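Local coordinates for protein putative acyl-CoA dehydrogenase (Burkholderia xenovorans, PDB 5JSC) that is a putative member of the acyl-CoA dehydrogenase family of flavoproteins and binds flavin-adenine dinucleotide as a tetramer, at residues F26-I37 with D87-L98; A276-A284 with T300-I311. All coordinates share one frame; numbering follows the deposited sequence.

Both contacts pair helices and both are largely buried, but the centre of contact 1 lies about 15 Å from the centre of the chain and that of contact 2 about 25 Å, beside the subunit interface. They hold different elements: helices 28-44 and 88-101 of the N-terminal domain in the first, helices 250-286 and 298-325 of the C-terminal domain in the second. Their centres are 24 Å apart and their nearest atoms about 7 Å, without touching. Contact 1 runs nearly parallel and combines a polar end, built on a histidine, a carboxylate and two arginines, with an aliphatic remainder. Contact 2 is antiparallel, buries about half as much surface, and meets through apolar groups.

Contact 1 of 2, residues F26-I37 with D87-L98; sequences FEPRHRELAAGI and DTRAVCLLRETL. With SO4 (sulfate ion), chain Q; EDO (1,2-ethanediol), chain O.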
loop_
_atom_site.group_PDB
_atom_site.type_symbol
_atom_site.label_atom_id
_atom_site.label_comp_id
_atom_site.label_asym_id
_atom_site.label_seq_id
_atom_site.Cartn_x
_atom_site.Cartn_y
_atom_site.Cartn_z
ATOM N N PHE C 26 12.656 16.225 24.189
ATOM C CA PHE C 26 11.882 16.758 25.300
ATOM C C PHE C 26 12.785 17.271 26.408
ATOM O O PHE C 26 13.894 16.770 26.620
ATOM C CB PHE C 26 10.950 15.700 25.893
ATOM C CG PHE C 26 9.870 15.263 24.960
ATOM C CD1 PHE C 26 8.857 16.142 24.609
ATOM C CD2 PHE C 26 9.860 13.972 24.439
ATOM C CE1 PHE C 26 7.845 15.742 23.748
ATOM C CE2 PHE C 26 8.851 13.566 23.564
ATOM C CZ PHE C 26 7.843 14.451 23.222
ATOM N N GLU C 27 12.274 18.259 27.139
ATOM C CA GLU C 27 12.880 18.760 28.362
ATOM C C GLU C 27 12.133 18.225 29.571
ATOM O O GLU C 27 11.014 17.723 29.444
ATOM C CB GLU C 27 12.861 20.291 28.365
ATOM C CG GLU C 27 13.800 20.876 27.341
ATOM C CD GLU C 27 15.243 20.487 27.612
ATOM O OE1 GLU C 27 15.617 20.364 28.799
ATOM O OE2 GLU C 27 16.003 20.285 26.642
ATOM N N PRO C 28 12.730 18.293 30.771
ATOM C CA PRO C 28 12.005 17.815 31.963
ATOM C C PRO C 28 10.630 18.439 32.131
ATOM O O PRO C 28 9.690 17.740 32.529
ATOM C CB PRO C 28 12.952 18.190 33.113
ATOM C CG PRO C 28 14.303 18.111 32.493
ATOM C CD PRO C 28 14.134 18.618 31.080
ATOM N N ARG C 29 10.474 19.730 31.818
ATOM C CA ARG C 29 9.165 20.360 31.966
ATOM C C ARG C 29 8.109 19.674 31.105
ATOM O O ARG C 29 6.927 19.669 31.468
ATOM C CB ARG C 29 9.242 21.848 31.619
ATOM C CG ARG C 29 9.554 22.136 30.164
ATOM C CD ARG C 29 9.499 23.635 29.879
ATOM N NE ARG C 29 9.641 23.908 28.452
ATOM C CZ ARG C 29 10.814 24.068 27.849
ATOM N NH1 ARG C 29 11.935 23.986 28.557
ATOM N NH2 ARG C 29 10.867 24.312 26.547
ATOM N N HIS C 30 8.514 19.082 29.977
ATOM C CA HIS C 30 7.542 18.418 29.112
ATOM C C HIS C 30 7.065 17.113 29.719
ATOM O O HIS C 30 5.900 16.736 29.560
ATOM C CB HIS C 30 8.134 18.179 27.724
ATOM C CG HIS C 30 8.471 19.447 27.014
ATOM N ND1 HIS C 30 9.740 19.747 26.575
ATOM C CD2 HIS C 30 7.704 20.523 26.714
ATOM C CE1 HIS C 30 9.739 20.948 26.021
ATOM N NE2 HIS C 30 8.514 21.439 26.091
ATOM N N ARG C 31 7.957 16.403 30.407
ATOM C CA ARG C 31 7.545 15.191 31.102
ATOM C C ARG C 31 6.578 15.514 32.231
ATOM O O ARG C 31 5.587 14.801 32.432
ATOM C CB ARG C 31 8.770 14.449 31.631
ATOM C CG ARG C 31 9.618 13.834 30.528
ATOM C CD ARG C 31 10.778 13.025 31.091
ATOM N NE ARG C 31 11.972 13.834 31.316
ATOM C CZ ARG C 31 12.843 14.158 30.363
ATOM N NH1 ARG C 31 12.648 13.753 29.113
ATOM N NH2 ARG C 31 13.906 14.891 30.657
ATOM N N GLU C 32 6.836 16.591 32.966
ATOM C CA GLU C 32 5.906 16.977 34.020
ATOM C C GLU C 32 4.573 17.428 33.435
ATOM O O GLU C 32 3.511 17.103 33.977
ATOM C CB GLU C 32 6.538 18.060 34.888
ATOM C CG GLU C 32 7.653 17.487 35.732
ATOM C CD GLU C 32 8.579 18.538 36.281
ATOM O OE1 GLU C 32 8.305 19.742 36.087
ATOM O OE2 GLU C 32 9.587 18.149 36.903
ATOM N N LEU C 33 4.608 18.159 32.317
ATOM C CA LEU C 33 3.368 18.593 31.685
ATOM C C LEU C 33 2.562 17.395 31.203
ATOM O O LEU C 33 1.336 17.353 31.372
ATOM C CB LEU C 33 3.674 19.537 30.517
ATOM C CG LEU C 33 2.486 19.943 29.636
ATOM C CD1 LEU C 33 2.608 21.395 29.193
ATOM C CD2 LEU C 33 2.344 19.036 28.393
ATOM N N ALA C 34 3.242 16.412 30.603
ATOM C CA ALA C 34 2.550 15.218 30.131
ATOM C C ALA C 34 1.841 14.507 31.271
ATOM O O ALA C 34 0.709 14.036 31.112
ATOM C CB ALA C 34 3.539 14.273 29.450
ATOM N N ALA C 35 2.495 14.407 32.429
ATOM C CA ALA C 35 1.846 13.773 33.571
ATOM C C ALA C 35 0.675 14.609 34.062
ATOM O O ALA C 35 -0.377 14.067 34.432
ATOM C CB ALA C 35 2.859 13.544 34.692
ATOM N N GLY C 36 0.835 15.934 34.061
ATOM C CA GLY C 36 -0.223 16.799 34.552
ATOM C C GLY C 36 -1.463 16.762 33.684
ATOM O O GLY C 36 -2.584 16.678 34.197
ATOM N N ILE C 37 -1.289 16.817 32.359
ATOM C CA ILE C 37 -2.478 16.806 31.514
ATOM C C ILE C 37 -3.120 15.418 31.524
ATOM O O ILE C 37 -4.349 15.303 31.474
ATOM C CB ILE C 37 -2.163 17.312 30.086
ATOM C CG1 ILE C 37 -3.448 17.418 29.261
ATOM C CG2 ILE C 37 -1.126 16.446 29.379
ATOM C CD1 ILE C 37 -4.434 18.433 29.794
ATOM N N ASP C 87 5.338 27.251 23.064
ATOM C CA ASP C 87 6.072 25.995 23.220
ATOM C C ASP C 87 5.347 24.934 22.398
ATOM O O ASP C 87 4.327 24.392 22.832
ATOM C CB ASP C 87 6.148 25.637 24.705
ATOM C CG ASP C 87 6.972 24.389 25.000
ATOM O OD1 ASP C 87 7.182 23.546 24.108
ATOM O OD2 ASP C 87 7.402 24.245 26.170
ATOM N N THR C 88 5.875 24.651 21.194
ATOM C CA THR C 88 5.219 23.718 20.282
ATOM C C THR C 88 5.167 22.320 20.872
ATOM O O THR C 88 4.167 21.611 20.722
ATOM C CB THR C 88 5.954 23.672 18.934
ATOM O OG1 THR C 88 6.406 24.984 18.582
ATOM C CG2 THR C 88 5.024 23.163 17.846
ATOM N N ARG C 89 6.241 21.900 21.539
ATOM C CA ARG C 89 6.236 20.580 22.160
ATOM C C ARG C 89 5.139 20.475 23.213
ATOM O O ARG C 89 4.457 19.445 23.319
ATOM C CB ARG C 89 7.605 20.286 22.771
ATOM C CG ARG C 89 8.683 20.043 21.707
ATOM C CD ARG C 89 10.091 20.069 22.280
ATOM N NE ARG C 89 10.494 21.433 22.600
ATOM C CZ ARG C 89 11.651 21.755 23.163
ATOM N NH1 ARG C 89 12.518 20.803 23.484
ATOM N NH2 ARG C 89 11.941 23.030 23.409
ATOM N N ALA C 90 4.950 21.535 24.000
ATOM C CA ALA C 90 3.891 21.525 25.002
ATOM C C ALA C 90 2.512 21.458 24.356
ATOM O O ALA C 90 1.673 20.640 24.758
ATOM C CB ALA C 90 4.011 22.752 25.903
ATOM N N VAL C 91 2.251 22.308 23.352
ATOM C CA VAL C 91 0.944 22.277 22.692
ATOM C C VAL C 91 0.676 20.896 22.101
ATOM O O VAL C 91 -0.439 20.362 22.200
ATOM C CB VAL C 91 0.846 23.374 21.617
ATOM C CG1 VAL C 91 -0.446 23.200 20.811
ATOM C CG2 VAL C 91 0.878 24.756 22.264
ATOM N N CYS C 92 1.704 20.285 21.508
ATOM C CA CYS C 92 1.542 18.955 20.930
ATOM C C CYS C 92 1.248 17.905 22.000
ATOM O O CYS C 92 0.364 17.059 21.816
ATOM C CB CYS C 92 2.787 18.587 20.125
ATOM S SG CYS C 92 2.869 19.462 18.546
ATOM N N LEU C 93 1.976 17.933 23.120
ATOM C CA LEU C 93 1.690 16.972 24.183
ATOM C C LEU C 93 0.279 17.156 24.730
ATOM O O LEU C 93 -0.388 16.175 25.095
ATOM C CB LEU C 93 2.725 17.105 25.307
ATOM C CG LEU C 93 4.115 16.540 24.997
ATOM C CD1 LEU C 93 5.128 17.003 26.057
ATOM C CD2 LEU C 93 4.069 15.029 24.934
ATOM N N LEU C 94 -0.190 18.405 24.819
ATOM C CA LEU C 94 -1.552 18.647 25.292
ATOM C C LEU C 94 -2.580 18.064 24.329
ATOM O O LEU C 94 -3.486 17.333 24.744
ATOM C CB LEU C 94 -1.787 20.144 25.495
ATOM C CG LEU C 94 -0.970 20.774 26.631
ATOM C CD1 LEU C 94 -1.151 22.280 26.620
ATOM C CD2 LEU C 94 -1.380 20.191 27.990
ATOM N N ARG C 95 -2.459 18.374 23.032
ATOM C CA ARG C 95 -3.417 17.822 22.074
ATOM C C ARG C 95 -3.312 16.305 21.992
ATOM O O ARG C 95 -4.335 15.606 21.922
ATOM C CB ARG C 95 -3.209 18.438 20.690
ATOM C CG ARG C 95 -3.742 19.848 20.554
ATOM C CD ARG C 95 -3.990 20.182 19.076
ATOM N NE ARG C 95 -5.176 19.500 18.542
ATOM C CZ ARG C 95 -5.690 19.729 17.336
ATOM N NH1 ARG C 95 -5.122 20.619 16.525
ATOM N NH2 ARG C 95 -6.784 19.080 16.945
ATOM N N GLU C 96 -2.089 15.771 21.985
ATOM C CA GLU C 96 -1.930 14.318 21.940
ATOM C C GLU C 96 -2.646 13.651 23.109
ATOM O O GLU C 96 -3.414 12.697 22.922
ATOM C CB GLU C 96 -0.449 13.938 21.935
ATOM C CG GLU C 96 -0.265 12.445 21.851
ATOM C CD GLU C 96 1.150 11.985 22.098
ATOM O OE1 GLU C 96 2.104 12.746 21.845
ATOM O OE2 GLU C 96 1.317 10.828 22.542
ATOM N N THR C 97 -2.420 14.150 24.329
ATOM C CA THR C 97 -3.031 13.529 25.499
ATOM C C THR C 97 -4.538 13.735 25.511
ATOM O O THR C 97 -5.295 12.799 25.792
ATOM C CB THR C 97 -2.407 14.090 26.772
ATOM O OG1 THR C 97 -0.986 13.955 26.686
ATOM C CG2 THR C 97 -2.912 13.342 28.015
ATOM N N LEU C 98 -4.998 14.946 25.203
ATOM C CA LEU C 98 -6.438 15.186 25.175
ATOM C C LEU C 98 -7.120 14.301 24.140
ATOM O O LEU C 98 -8.120 13.640 24.442
ATOM C CB LEU C 98 -6.723 16.658 24.897
ATOM C CG LEU C 98 -6.459 17.608 26.065
ATOM C CD1 LEU C 98 -6.439 19.047 25.557
ATOM C CD2 LEU C 98 -7.493 17.432 27.169
HETATM S S SO4 Q . 15.401 23.082 24.268
HETATM O O1 SO4 Q . 16.618 23.321 25.036
HETATM O O2 SO4 Q . 14.323 23.920 24.793
HETATM O O3 SO4 Q . 15.631 23.421 22.869
HETATM O O4 SO4 Q . 15.027 21.673 24.368
HETATM C C1 EDO O . 5.228 11.254 22.565
HETATM O O1 EDO O . 4.168 10.897 21.682
HETATM C C2 EDO O . 4.666 11.587 23.939
HETATM O O2 EDO O . 3.655 10.640 24.291
HETATM O O HOH W 1 9.855 24.912 23.829
HETATM O O HOH W 2 0.327 12.647 28.709
#
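His-30 meets Asp-87 and Arg-89 at the start of two helices that run nearly parallel, their axes 9.6 Å apart at an angle of 26°. Its CB touches Leu-93 CD1 at 3.6 Å. Farther out, one ring face carries Arg-89 CB, a CH-pi contact 3.9 Å from the centroid, while Arg-29 CG covers the opposite face. ND1 accepts from Glu-27 N, nearly in the ring plane, which leaves NE2 to donate to Asp-87 OD2 at 3.0 Å; CE1 at the rim lies over the Arg-89 guanidinium. Two bonds therefore fix the ring's rotation. Asp-87 OD2 gives its syn lone pair to the histidine and also takes a 3.2 Å salt bridge from Arg-29 NE, whereas OD1 caps the second helix at Ala-90 N. NH1 and NH2 of Arg-89 each donate to a sulfate, probably from the crystallisation liquor, while NE forms a salt bridge with Asp-326. Beyond this polar end, Leu-33 CD2 packs on Leu-93 CB at 3.7 Å and Ile-37 CB on Leu-94 CD2 at 3.6 Å. Helix 88-101 also touches helices 103-122, 250-286 and 298-325, so the contact joins helix 28-44 to the helical body of the chain.

Contact 2 of 2, residues A276-A284 with T300-I311; sequences AMAEGVARA and TQAKLAQMALTI. With SO4 (sulfate ion), chain P.
Met-277 and Leu-304 interlock as reciprocal knobs between two antiparallel helices, whose axes approach to 10.5 Å with 161° between their directions. The Met-277 side chain sits among Leu-304, Met-307, Ala-308 and Ile-311. Its CG lies opposite the backbone N (chi1 -179°), and bends at chi2 and chi3 then carry the thioether along helix 300-311, from Ile-311 toward Leu-304. SD comes to 3.6 Å from Met-307 CB, and CE reaches Leu-304 CD2 at 3.7 Å. The return knob, Leu-304, enters the hole formed by Met-277, Gly-280, Val-281 and Ala-284, with CD2 beside the backbone of Gly-280 and Val-281 and CD1 3.8 Å from Ala-284 CB.

Smaller apolar contacts lie at both ends. Ala-284 CB meets Thr-300 CG2 at 3.7 Å, while the Met-277 CB methylene presses on Ile-311 CD1 at 3.5 Å, tighter than usual for two carbons. Gly-280, having no side chain, leaves room for Met-307 CE, which rests against Met-277 CA and Ala-276 O.

Polar groups turn to other partners: Thr-300 OG1 bonds to Leu-294 O, in the connection between the helices, just after strand 292-293. Ala-305, pointing away from the first helix, packs on Gln-389 of the second subunit. The arrangement is an antiparallel helix pair with knobs-into-holes packing, within the C-terminal helical domain of the acyl-CoA dehydrogenase fold, and the side chain of Thr-300 lies about 4 Å from a bound flavin-adenine dinucleotide.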
loop_
_atom_site.group_PDB
_atom_site.type_symbol
_atom_site.label_atom_id
_atom_site.label_comp_id
_atom_site.label_asym_id
_atom_site.label_seq_id
_atom_site.Cartn_x
_atom_site.Cartn_y
_atom_site.Cartn_z
ATOM N N ALA C 276 -6.492 3.998 19.874
ATOM C CA ALA C 276 -6.831 2.801 19.103
ATOM C C ALA C 276 -5.854 1.666 19.385
ATOM O O ALA C 276 -6.253 0.495 19.458
ATOM C CB ALA C 276 -6.850 3.131 17.607
ATOM N N MET C 277 -4.564 1.990 19.498
ATOM C CA MET C 277 -3.555 0.979 19.810
ATOM C C MET C 277 -3.856 0.294 21.136
ATOM O O MET C 277 -3.782 -0.936 21.245
ATOM C CB MET C 277 -2.173 1.635 19.858
ATOM C CG MET C 277 -1.015 0.690 20.163
ATOM S SD MET C 277 -0.444 -0.116 18.652
ATOM C CE MET C 277 -0.779 -1.821 18.940
ATOM N N ALA C 278 -4.164 1.081 22.170
ATOM C CA ALA C 278 -4.482 0.479 23.462
ATOM C C ALA C 278 -5.694 -0.437 23.355
ATOM O O ALA C 278 -5.694 -1.549 23.900
ATOM C CB ALA C 278 -4.710 1.578 24.506
ATOM N N GLU C 279 -6.738 0.005 22.648
ATOM C CA GLU C 279 -7.913 -0.844 22.465
ATOM C C GLU C 279 -7.557 -2.120 21.712
ATOM O O GLU C 279 -8.031 -3.212 22.060
ATOM C CB GLU C 279 -8.996 -0.072 21.707
ATOM C CG GLU C 279 -9.487 1.174 22.405
ATOM C CD GLU C 279 -10.397 0.889 23.567
ATOM O OE1 GLU C 279 -11.095 -0.138 23.544
ATOM O OE2 GLU C 279 -10.434 1.718 24.495
ATOM N N GLY C 280 -6.732 -1.992 20.668
ATOM C CA GLY C 280 -6.411 -3.136 19.828
ATOM C C GLY C 280 -5.579 -4.182 20.546
ATOM O O GLY C 280 -5.861 -5.380 20.454
ATOM N N VAL C 281 -4.538 -3.754 21.271
ATOM C CA VAL C 281 -3.718 -4.741 21.961
ATOM C C VAL C 281 -4.515 -5.405 23.083
ATOM O O VAL C 281 -4.395 -6.618 23.297
ATOM C CB VAL C 281 -2.391 -4.114 22.449
ATOM C CG1 VAL C 281 -2.582 -3.182 23.651
ATOM C CG2 VAL C 281 -1.358 -5.207 22.751
ATOM N N ALA C 282 -5.360 -4.645 23.791
ATOM C CA ALA C 282 -6.174 -5.254 24.836
ATOM C C ALA C 282 -7.136 -6.289 24.262
ATOM O O ALA C 282 -7.343 -7.349 24.861
ATOM C CB ALA C 282 -6.940 -4.181 25.601
ATOM N N ARG C 283 -7.742 -5.992 23.109
ATOM C CA ARG C 283 -8.679 -6.934 22.502
ATOM C C ARG C 283 -7.957 -8.163 21.966
ATOM O O ARG C 283 -8.448 -9.288 22.116
ATOM C CB ARG C 283 -9.469 -6.240 21.394
ATOM C CG ARG C 283 -10.545 -7.116 20.760
ATOM C CD ARG C 283 -11.660 -7.432 21.755
ATOM N NE ARG C 283 -12.792 -8.043 21.060
ATOM C CZ ARG C 283 -14.029 -8.119 21.540
ATOM N NH1 ARG C 283 -14.316 -7.629 22.743
ATOM N NH2 ARG C 283 -14.986 -8.677 20.804
ATOM N N ALA C 284 -6.773 -7.969 21.375
ATOM C CA ALA C 284 -5.977 -9.103 20.918
ATOM C C ALA C 284 -5.648 -10.042 22.076
ATOM O O ALA C 284 -5.716 -11.270 21.938
ATOM C CB ALA C 284 -4.694 -8.600 20.246
ATOM N N THR C 300 -2.506 -11.155 13.534
ATOM C CA THR C 300 -2.758 -10.168 14.578
ATOM C C THR C 300 -1.458 -9.537 15.040
ATOM O O THR C 300 -1.372 -8.316 15.201
ATOM C CB THR C 300 -3.467 -10.828 15.761
ATOM O OG1 THR C 300 -4.654 -11.480 15.288
ATOM C CG2 THR C 300 -3.831 -9.794 16.826
ATOM N N GLN C 301 -0.438 -10.362 15.270
ATOM C CA GLN C 301 0.848 -9.836 15.724
ATOM C C GLN C 301 1.441 -8.864 14.712
ATOM O O GLN C 301 1.969 -7.810 15.092
ATOM C CB GLN C 301 1.798 -10.992 16.002
ATOM C CG GLN C 301 1.308 -11.838 17.160
ATOM C CD GLN C 301 2.138 -13.059 17.392
ATOM O OE1 GLN C 301 3.110 -13.304 16.693
ATOM N NE2 GLN C 301 1.761 -13.843 18.391
ATOM N N ALA C 302 1.362 -9.197 13.420
ATOM C CA ALA C 302 1.901 -8.315 12.392
ATOM C C ALA C 302 1.085 -7.036 12.280
ATOM O O ALA C 302 1.638 -5.957 12.021
ATOM C CB ALA C 302 1.948 -9.052 11.054
ATOM N N LYS C 303 -0.231 -7.140 12.459
ATOM C CA LYS C 303 -1.076 -5.951 12.410
ATOM C C LYS C 303 -0.796 -5.031 13.590
ATOM O O LYS C 303 -0.678 -3.809 13.413
ATOM C CB LYS C 303 -2.554 -6.342 12.381
ATOM C CG LYS C 303 -3.488 -5.155 12.323
ATOM C CD LYS C 303 -4.517 -5.330 11.213
ATOM C CE LYS C 303 -5.762 -6.017 11.714
ATOM N NZ LYS C 303 -6.528 -6.646 10.601
ATOM N N LEU C 304 -0.680 -5.591 14.796
ATOM C CA LEU C 304 -0.314 -4.787 15.959
ATOM C C LEU C 304 1.052 -4.152 15.755
ATOM O O LEU C 304 1.263 -2.986 16.112
ATOM C CB LEU C 304 -0.308 -5.656 17.220
ATOM C CG LEU C 304 -1.660 -6.176 17.708
ATOM C CD1 LEU C 304 -1.486 -7.210 18.822
ATOM C CD2 LEU C 304 -2.558 -5.026 18.163
ATOM N N ALA C 305 1.999 -4.911 15.187
ATOM C CA ALA C 305 3.340 -4.382 14.948
ATOM C C ALA C 305 3.296 -3.168 14.036
ATOM O O ALA C 305 3.965 -2.161 14.298
ATOM C CB ALA C 305 4.239 -5.460 14.346
ATOM N N GLN C 306 2.500 -3.244 12.962
ATOM C CA GLN C 306 2.418 -2.128 12.029
ATOM C C GLN C 306 1.723 -0.935 12.662
ATOM O O GLN C 306 2.107 0.216 12.411
ATOM C CB GLN C 306 1.696 -2.552 10.745
ATOM C CG GLN C 306 1.498 -1.379 9.770
ATOM C CD GLN C 306 2.805 -0.800 9.231
ATOM O OE1 GLN C 306 3.166 0.357 9.518
ATOM N NE2 GLN C 306 3.504 -1.584 8.423
ATOM N N MET C 307 0.712 -1.189 13.498
ATOM C CA MET C 307 0.093 -0.097 14.244
ATOM C C MET C 307 1.135 0.623 15.085
ATOM O O MET C 307 1.229 1.856 15.064
ATOM C CB MET C 307 -1.040 -0.633 15.122
ATOM C CG MET C 307 -2.222 -1.172 14.312
ATOM S SD MET C 307 -3.326 -2.226 15.274
ATOM C CE MET C 307 -4.041 -1.003 16.367
ATOM N N ALA C 308 1.957 -0.144 15.805
ATOM C CA ALA C 308 2.977 0.443 16.669
ATOM C C ALA C 308 4.059 1.155 15.867
ATOM O O ALA C 308 4.557 2.212 16.281
ATOM C CB ALA C 308 3.590 -0.645 17.547
ATOM N N LEU C 309 4.451 0.583 14.727
ATOM C CA LEU C 309 5.443 1.227 13.868
ATOM C C LEU C 309 4.934 2.572 13.364
ATOM O O LEU C 309 5.645 3.585 13.413
ATOM C CB LEU C 309 5.778 0.301 12.696
ATOM C CG LEU C 309 6.790 0.855 11.684
ATOM C CD1 LEU C 309 8.115 1.161 12.382
ATOM C CD2 LEU C 309 6.987 -0.127 10.525
ATOM N N THR C 310 3.691 2.595 12.880
ATOM C CA THR C 310 3.103 3.844 12.408
ATOM C C THR C 310 3.037 4.874 13.527
ATOM O O THR C 310 3.332 6.057 13.308
ATOM C CB THR C 310 1.719 3.567 11.821
ATOM O OG1 THR C 310 1.893 2.810 10.620
ATOM C CG2 THR C 310 0.994 4.860 11.500
ATOM N N ILE C 311 2.686 4.439 14.740
ATOM C CA ILE C 311 2.631 5.360 15.873
ATOM C C ILE C 311 4.010 5.931 16.182
ATOM O O ILE C 311 4.156 7.142 16.412
ATOM C CB ILE C 311 2.007 4.662 17.094
ATOM C CG1 ILE C 311 0.488 4.614 16.915
ATOM C CG2 ILE C 311 2.391 5.382 18.414
ATOM C CD1 ILE C 311 -0.210 3.671 17.866
HETATM S S SO4 P . 4.942 3.727 8.737
HETATM O O1 SO4 P . 5.648 3.950 10.000
HETATM O O2 SO4 P . 5.530 4.573 7.699
HETATM O O3 SO4 P . 3.523 4.075 8.899
HETATM O O4 SO4 P . 5.111 2.322 8.358
#